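Long-range contacts in PHOX (Pseudomonas fluorescens, PDB 4A9V), which catalyses the hydrolysis of phosphate monoesters as an alkaline phosphatase, using a complex iron-calcium cofactor held in a beta-propeller: residues P104-V110 with I225-D231; F196-S202 with Y216-A220; L73-P77 with D253-P257. All coordinates share one frame. Where two conformers were deposited one is given. Numbering follows the deposited sequence.

Interaction 1. Residues P104-V110 with I225-D231; sequences PQSAEDV and INWHPFD
P104 and S106 have extended angles, Q105 (-112/-5) bending the backbone between them, before helix 107-115 (N-cap S106), and cross the irregular loop 225-231 of the PhoX beta-propeller. In that loop N226 has positive phi (58/52) and W227-P229 take helical angles, so that F230 N and D231 N both bond to W227 O (3.0 and 2.9 Å). CA atoms pair A107 with F230 (5.0 Å), V110 with W227 (5.6 Å) and P104 with N226 (6.9 Å). S106 OG (chi1 p) accepts from D109 N and D109 OD2 from Q105 N, both at 2.9 Å. F230, chi1 m, turns one ring face to Q105 C and S106 CA, its CZ 3.5 Å from Q105 C. V110 (chi1 t) sets CG1 over the five-membered ring of W227, a CH-pi contact 4.1 Å from the centroid, and CG2 3.9 Å from F230 CB; P104 CG meets the W227 edge. No direct hydrogen bond joins the segments; one water donates to P104 O and N226 O, 2.8 Å from each.

Interaction 2. Residues F196-S202 with Y216-A220; sequences FTDCFGS and YGVSA
Y216 (chi1 m), just before G217, meets the 3-10 turn 196-199: its CD2 lies 4.1 Å from F196 CZ, at the edge of the F196 ring (chi1 p), and its hydroxyl reaches R269 O. G217 (phi/psi 90/21) ends a helix in a Schellman motif; G217 O takes a 3.1 Å bond from a water that also bonds D198 OD1 and T197 OG1; T197 OG1 is hydrogen-bonded to K271 as well. V218 is extended, its CA 5.4 Å from that of T197, and CG2 (chi1 p) packs 4.0 Å from F200 CB. S219 N donates to a second water (2.9 Å), which bonds T197 O and F200 O, while S219 O receives a CA-H...O contact from G201 CA at 3.3 Å. At A220, O accepts from S202 N at 2.8 Å, and a CB on G201 would clash with this O. The waters thus connect G217 and S219 with 196-200, the direct bond S202 with A220, within the excursion between propeller strands 189-193 and 249-252.

Interaction 3. Residues L73-P77 with D253-P257; sequences LFEFP and DPFDP. With EDO (1,2-ethanediol), chain O.
Residues 73-77, on strand 68-76, an outermost strand of a four-stranded antiparallel sheet, face a type I turn, D253-D256, in the connection between strands 249-252 and 262-264. CA atoms stay well apart, 8.4 Å for F74-P254 and 8.9 Å for F76-F255, so side chains bridge the gap. F74 (chi1 m) points toward the turn and offers a ring face to P254, whose CG lies 4.0 Å from the centroid and 7° off the normal, a CH-pi contact; F74 CB is 3.8 Å from F255 CE2. The CA-to-CB bond of E75 points away, but its O lies 3.5 Å from F255 CZ. On the strand, E75 N donates to O1 of a 1,2-ethanediol (2.8 Å), probably from the crystallisation liquor, and that O1 donates weakly to E75 OE2 at 2.9 Å. F76 (chi1 t) receives the edge of F255 on its ring face, the centroids 5.7 Å apart and the planes at 66°, an edge-to-face pair. P77 CD closes the contact 3.8 Å from F255 CE1. F255 (chi1 m) is therefore inserted among F74, F76 and P77, and the turn that presents it is held by D256 N to D253 O (3.2 Å) and by an Asx turn, F255 N to D253 OD1 (3.0 Å). Strand 82-89, antiparallel to 68-76, continues the apolar patch: L84 bonds through its backbone to F74 and touches both P254 and F255, so the turn from one propeller sheet rests on two strands of another.

Interactions 1 and 2 adjoin, their centres 14 Å apart: W227 CZ3 lies 3.5 Å from C199 SG, and I225 CG1 lies 3.2 Å from D198 O. Both involve the excursion between strands 189-193 and 249-252; 196-202 with 216-220 joins parts of that excursion to one another, whereas 104-110 with 225-231 ties it to helix 107-115. Interaction 3 stands apart, about 34 Å from each by centres, and links two sheets. Interaction 2 is the most buried and the most polar, with waters and a direct hydrogen bond; interactions 1 and 3 are partly buried and mainly apolar and aromatic, without direct cross-segment hydrogen bonds, although interaction 1 has a bridging water.

Interaction 1. Residues P104-V110 with I225-D231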
# COMPACT_ATOMS: atom_id res chain seq x y z
N PRO A 104 -4.41 21.93 11.26
CA PRO A 104 -5.15 22.82 10.39
C PRO A 104 -5.89 23.90 11.19
O PRO A 104 -6.46 23.61 12.24
CB PRO A 104 -6.14 21.89 9.69
CG PRO A 104 -5.45 20.56 9.67
CD PRO A 104 -4.69 20.51 10.97
N GLN A 105 -5.89 25.13 10.67
CA GLN A 105 -6.48 26.27 11.36
C GLN A 105 -7.72 26.81 10.67
O GLN A 105 -8.26 27.83 11.09
CB GLN A 105 -5.46 27.39 11.48
CG GLN A 105 -4.25 27.00 12.30
CD GLN A 105 -3.25 28.13 12.45
OE1 GLN A 105 -3.33 29.16 11.79
NE2 GLN A 105 -2.23 27.87 13.26
N SER A 106 -8.05 26.26 9.51
CA SER A 106 -9.08 26.84 8.67
C SER A 106 -9.58 25.79 7.69
O SER A 106 -8.91 24.78 7.45
CB SER A 106 -8.51 28.01 7.89
OG SER A 106 -7.53 27.57 6.96
N ALA A 107 -10.68 26.12 7.03
CA ALA A 107 -11.15 25.34 5.89
C ALA A 107 -10.11 25.24 4.78
O ALA A 107 -9.92 24.17 4.21
CB ALA A 107 -12.44 25.94 5.34
N GLU A 108 -9.40 26.33 4.52
CA GLU A 108 -8.36 26.31 3.50
C GLU A 108 -7.21 25.38 3.89
O GLU A 108 -6.71 24.63 3.04
CB GLU A 108 -7.84 27.72 3.21
CG GLU A 108 -8.62 28.43 2.10
CD GLU A 108 -8.44 27.76 0.74
OE1 GLU A 108 -7.28 27.64 0.28
OE2 GLU A 108 -9.46 27.44 0.08
N ASP A 109 -6.84 25.34 5.17
CA ASP A 109 -5.81 24.39 5.60
C ASP A 109 -6.27 22.94 5.37
O ASP A 109 -5.47 22.09 4.98
CB ASP A 109 -5.46 24.57 7.08
CG ASP A 109 -4.48 25.71 7.35
OD1 ASP A 109 -4.08 26.43 6.40
OD2 ASP A 109 -4.16 25.90 8.54
N VAL A 110 -7.53 22.65 5.66
CA VAL A 110 -8.05 21.29 5.46
C VAL A 110 -8.12 20.92 3.98
O VAL A 110 -7.67 19.84 3.58
CB VAL A 110 -9.44 21.13 6.11
CG1 VAL A 110 -10.06 19.80 5.71
CG2 VAL A 110 -9.32 21.24 7.62
N ILE A 225 -5.64 14.15 13.01
CA ILE A 225 -5.84 14.71 11.67
C ILE A 225 -6.62 16.04 11.75
O ILE A 225 -6.20 17.05 11.17
CB ILE A 225 -6.56 13.70 10.76
CG1 ILE A 225 -5.74 12.41 10.62
CG2 ILE A 225 -6.85 14.31 9.40
CD1 ILE A 225 -4.33 12.63 10.14
N ASN A 226 -7.75 16.04 12.46
CA ASN A 226 -8.44 17.27 12.83
C ASN A 226 -8.83 18.10 11.61
O ASN A 226 -8.66 19.32 11.56
CB ASN A 226 -7.62 18.04 13.85
CG ASN A 226 -7.45 17.26 15.15
OD1 ASN A 226 -8.36 16.55 15.57
ND2 ASN A 226 -6.25 17.27 15.70
N TRP A 227 -9.49 17.43 10.67
CA TRP A 227 -10.20 18.09 9.58
C TRP A 227 -11.61 18.47 9.97
O TRP A 227 -12.13 19.49 9.53
CB TRP A 227 -10.26 17.17 8.37
CG TRP A 227 -8.93 16.88 7.75
CD1 TRP A 227 -7.71 17.49 8.03
CD2 TRP A 227 -8.66 15.91 6.70
NE1 TRP A 227 -6.73 16.98 7.22
CE2 TRP A 227 -7.22 15.98 6.45
CE3 TRP A 227 -9.40 14.93 6.08
CZ2 TRP A 227 -6.60 15.14 5.56
CZ3 TRP A 227 -8.77 14.09 5.18
CH2 TRP A 227 -7.40 14.18 4.93
N HIS A 228 -12.25 17.64 10.79
CA HIS A 228 -13.67 17.81 11.10
C HIS A 228 -14.07 19.12 11.74
O HIS A 228 -15.21 19.55 11.57
CB HIS A 228 -14.18 16.63 11.92
CG HIS A 228 -13.51 16.49 13.26
ND1 HIS A 228 -12.32 15.87 13.42
CD2 HIS A 228 -13.91 16.90 14.53
CE1 HIS A 228 -11.95 15.94 14.71
NE2 HIS A 228 -12.93 16.57 15.39
N PRO A 229 -13.15 19.83 12.42
CA PRO A 229 -13.57 21.13 12.97
C PRO A 229 -13.80 22.19 11.90
O PRO A 229 -14.46 23.19 12.17
CB PRO A 229 -12.41 21.52 13.89
CG PRO A 229 -11.76 20.23 14.25
CD PRO A 229 -11.86 19.41 13.00
N PHE A 230 -13.31 21.95 10.69
CA PHE A 230 -13.39 22.95 9.63
C PHE A 230 -14.11 22.45 8.38
O PHE A 230 -14.52 23.26 7.55
CB PHE A 230 -12.00 23.47 9.27
CG PHE A 230 -11.28 24.12 10.42
CD1 PHE A 230 -11.66 25.38 10.85
CD2 PHE A 230 -10.34 23.42 11.15
CE1 PHE A 230 -11.08 25.94 11.97
CE2 PHE A 230 -9.73 23.99 12.25
CZ PHE A 230 -10.11 25.25 12.67
N ASP A 231 -14.16 21.14 8.19
CA ASP A 231 -14.87 20.54 7.05
C ASP A 231 -15.87 19.51 7.56
O ASP A 231 -15.49 18.44 8.03
CB ASP A 231 -13.89 19.90 6.06
CG ASP A 231 -14.57 19.42 4.80
OD1 ASP A 231 -15.80 19.21 4.84
OD2 ASP A 231 -13.87 19.17 3.79
O HOH W 1 -7.41 21.23 13.25

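Interaction 2. Residues F196-S202 with Y216-A220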
# COMPACT_ATOMS: atom_id res chain seq x y z
N PHE A 196 -8.24 5.44 6.30
CA PHE A 196 -9.22 6.47 6.02
C PHE A 196 -9.95 6.93 7.28
O PHE A 196 -10.34 8.09 7.39
CB PHE A 196 -10.23 5.99 4.96
CG PHE A 196 -11.15 4.90 5.44
CD1 PHE A 196 -10.77 3.57 5.40
CD2 PHE A 196 -12.42 5.20 5.88
CE1 PHE A 196 -11.62 2.58 5.85
CE2 PHE A 196 -13.27 4.22 6.34
CZ PHE A 196 -12.88 2.90 6.31
N THR A 197 -10.14 6.02 8.22
CA THR A 197 -10.87 6.32 9.44
C THR A 197 -10.18 7.38 10.29
O THR A 197 -10.84 8.09 11.04
CB THR A 197 -11.07 5.05 10.29
OG1 THR A 197 -9.80 4.42 10.50
CG2 THR A 197 -11.99 4.06 9.60
N ASP A 198 -8.86 7.49 10.15
CA ASP A 198 -8.08 8.47 10.92
C ASP A 198 -8.59 9.89 10.69
O ASP A 198 -8.39 10.77 11.53
CB ASP A 198 -6.61 8.43 10.48
CG ASP A 198 -5.89 7.16 10.90
OD1 ASP A 198 -6.52 6.26 11.49
OD2 ASP A 198 -4.67 7.08 10.63
N CYS A 199 -9.16 10.12 9.51
CA CYS A 199 -9.50 11.46 9.05
C CYS A 199 -10.84 11.95 9.58
O CYS A 199 -11.20 13.10 9.36
CB CYS A 199 -9.53 11.47 7.52
SG CYS A 199 -7.95 11.07 6.77
N PHE A 200 -11.60 11.06 10.22
CA PHE A 200 -12.93 11.40 10.70
C PHE A 200 -12.91 11.67 12.20
O PHE A 200 -12.08 11.13 12.93
CB PHE A 200 -13.90 10.26 10.39
CG PHE A 200 -14.17 10.10 8.92
CD1 PHE A 200 -13.27 9.45 8.09
CD2 PHE A 200 -15.30 10.68 8.34
CE1 PHE A 200 -13.48 9.38 6.73
CE2 PHE A 200 -15.52 10.62 6.98
CZ PHE A 200 -14.60 9.98 6.17
N GLY A 201 -13.79 12.55 12.64
CA GLY A 201 -13.98 12.79 14.06
C GLY A 201 -15.41 13.19 14.31
O GLY A 201 -16.27 12.93 13.47
N SER A 202 -15.68 13.83 15.44
CA SER A 202 -17.00 14.34 15.69
C SER A 202 -16.90 15.61 16.51
O SER A 202 -16.03 15.75 17.37
CB SER A 202 -17.85 13.32 16.44
OG SER A 202 -19.13 13.86 16.71
N TYR A 216 -14.18 -0.57 12.74
CA TYR A 216 -13.31 0.11 11.80
C TYR A 216 -12.45 1.19 12.45
O TYR A 216 -11.53 1.70 11.82
CB TYR A 216 -14.12 0.64 10.62
CG TYR A 216 -14.49 -0.43 9.61
CD1 TYR A 216 -15.44 -1.41 9.91
CD2 TYR A 216 -13.84 -0.52 8.40
CE1 TYR A 216 -15.73 -2.42 9.01
CE2 TYR A 216 -14.13 -1.52 7.49
CZ TYR A 216 -15.08 -2.47 7.80
OH TYR A 216 -15.38 -3.50 6.94
N GLY A 217 -12.69 1.47 13.73
CA GLY A 217 -11.72 2.21 14.54
C GLY A 217 -11.87 3.72 14.51
O GLY A 217 -10.95 4.44 14.89
N VAL A 218 -13.05 4.21 14.15
CA VAL A 218 -13.30 5.65 14.18
C VAL A 218 -13.34 6.17 15.61
O VAL A 218 -13.72 5.44 16.53
CB VAL A 218 -14.60 6.01 13.42
CG1 VAL A 218 -15.82 5.50 14.16
CG2 VAL A 218 -14.69 7.50 13.15
N SER A 219 -12.90 7.41 15.81
CA SER A 219 -12.97 8.08 17.10
C SER A 219 -13.49 9.50 16.90
O SER A 219 -13.37 10.07 15.82
CB SER A 219 -11.59 8.14 17.75
OG SER A 219 -10.76 9.08 17.09
N ALA A 220 -13.97 10.10 17.98
CA ALA A 220 -14.42 11.49 17.93
C ALA A 220 -13.27 12.46 17.74
O ALA A 220 -13.44 13.52 17.14
CB ALA A 220 -15.19 11.83 19.19
O HOH W 2 -11.36 8.61 13.69
O HOH W 3 -8.82 5.45 12.83

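Interaction 3. Residues L73-P77 with D253-P257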
# COMPACT_ATOMS: atom_id res chain seq x y z
N LEU A 73 4.05 1.58 -13.03
CA LEU A 73 4.47 2.12 -14.30
C LEU A 73 3.73 1.39 -15.43
O LEU A 73 3.63 0.16 -15.44
CB LEU A 73 5.99 1.96 -14.45
CG LEU A 73 6.59 2.51 -15.75
CD1 LEU A 73 8.00 3.01 -15.52
CD2 LEU A 73 6.58 1.47 -16.86
N PHE A 74 3.22 2.18 -16.38
CA PHE A 74 2.50 1.69 -17.54
C PHE A 74 3.29 2.03 -18.79
O PHE A 74 3.52 3.19 -19.10
CB PHE A 74 1.12 2.36 -17.62
CG PHE A 74 0.20 2.00 -16.49
CD1 PHE A 74 0.29 2.64 -15.26
CD2 PHE A 74 -0.74 0.99 -16.64
CE1 PHE A 74 -0.53 2.27 -14.21
CE2 PHE A 74 -1.56 0.62 -15.59
CZ PHE A 74 -1.45 1.26 -14.37
N GLU A 75 3.69 1.01 -19.53
CA GLU A 75 4.26 1.15 -20.88
C GLU A 75 3.36 2.03 -21.72
O GLU A 75 2.16 1.83 -21.72
CB GLU A 75 4.34 -0.23 -21.54
CG GLU A 75 5.39 -1.15 -20.96
CD GLU A 75 5.17 -2.60 -21.33
OE1 GLU A 75 5.44 -2.96 -22.50
OE2 GLU A 75 4.74 -3.38 -20.46
N PHE A 76 3.93 2.95 -22.49
CA PHE A 76 3.14 3.78 -23.36
C PHE A 76 2.99 3.10 -24.72
O PHE A 76 3.99 2.85 -25.39
CB PHE A 76 3.80 5.15 -23.52
CG PHE A 76 2.86 6.23 -23.96
CD1 PHE A 76 2.46 6.31 -25.28
CD2 PHE A 76 2.33 7.11 -23.04
CE1 PHE A 76 1.54 7.26 -25.68
CE2 PHE A 76 1.41 8.07 -23.44
CZ PHE A 76 1.03 8.16 -24.76
N PRO A 77 1.77 2.69 -25.10
CA PRO A 77 1.63 1.96 -26.35
C PRO A 77 2.24 2.71 -27.54
O PRO A 77 1.99 3.90 -27.71
CB PRO A 77 0.11 1.82 -26.50
CG PRO A 77 -0.39 1.83 -25.09
CD PRO A 77 0.49 2.83 -24.39
N ASP A 253 -8.04 5.14 -14.77
CA ASP A 253 -7.47 4.97 -16.10
C ASP A 253 -6.44 6.06 -16.36
O ASP A 253 -6.80 7.20 -16.65
CB ASP A 253 -8.58 5.04 -17.16
CG ASP A 253 -8.06 4.82 -18.56
OD1 ASP A 253 -6.83 4.69 -18.74
OD2 ASP A 253 -8.89 4.79 -19.51
N PRO A 254 -5.15 5.73 -16.24
CA PRO A 254 -4.14 6.78 -16.38
C PRO A 254 -4.05 7.33 -17.80
O PRO A 254 -3.48 8.40 -18.01
CB PRO A 254 -2.84 6.08 -15.98
CG PRO A 254 -3.08 4.64 -16.31
CD PRO A 254 -4.54 4.40 -16.05
N PHE A 255 -4.54 6.58 -18.78
CA PHE A 255 -4.46 7.03 -20.17
C PHE A 255 -5.65 7.90 -20.61
O PHE A 255 -5.69 8.34 -21.75
CB PHE A 255 -4.31 5.83 -21.11
CG PHE A 255 -2.97 5.16 -21.00
CD1 PHE A 255 -1.88 5.65 -21.71
CD2 PHE A 255 -2.77 4.08 -20.16
CE1 PHE A 255 -0.63 5.08 -21.58
CE2 PHE A 255 -1.53 3.50 -20.03
CZ PHE A 255 -0.45 4.01 -20.72
N ASP A 256 -6.56 8.18 -19.69
CA ASP A 256 -7.68 9.08 -19.98
C ASP A 256 -7.78 10.15 -18.90
O ASP A 256 -8.37 9.93 -17.84
CB ASP A 256 -9.00 8.31 -20.05
CG ASP A 256 -10.18 9.20 -20.38
OD1 ASP A 256 -9.99 10.43 -20.52
OD2 ASP A 256 -11.32 8.68 -20.42
N PRO A 257 -7.13 11.29 -19.12
CA PRO A 257 -7.00 12.27 -18.03
C PRO A 257 -8.30 12.99 -17.68
O PRO A 257 -8.33 13.71 -16.69
CB PRO A 257 -5.95 13.25 -18.55
CG PRO A 257 -5.84 13.01 -20.01
CD PRO A 257 -6.26 11.60 -20.26
C1 EDO O . 2.25 -1.83 -19.61
O1 EDO O . 3.39 -1.58 -18.62
C2 EDO O . 0.92 -1.76 -18.86
O2 EDO O . -0.11 -1.24 -19.73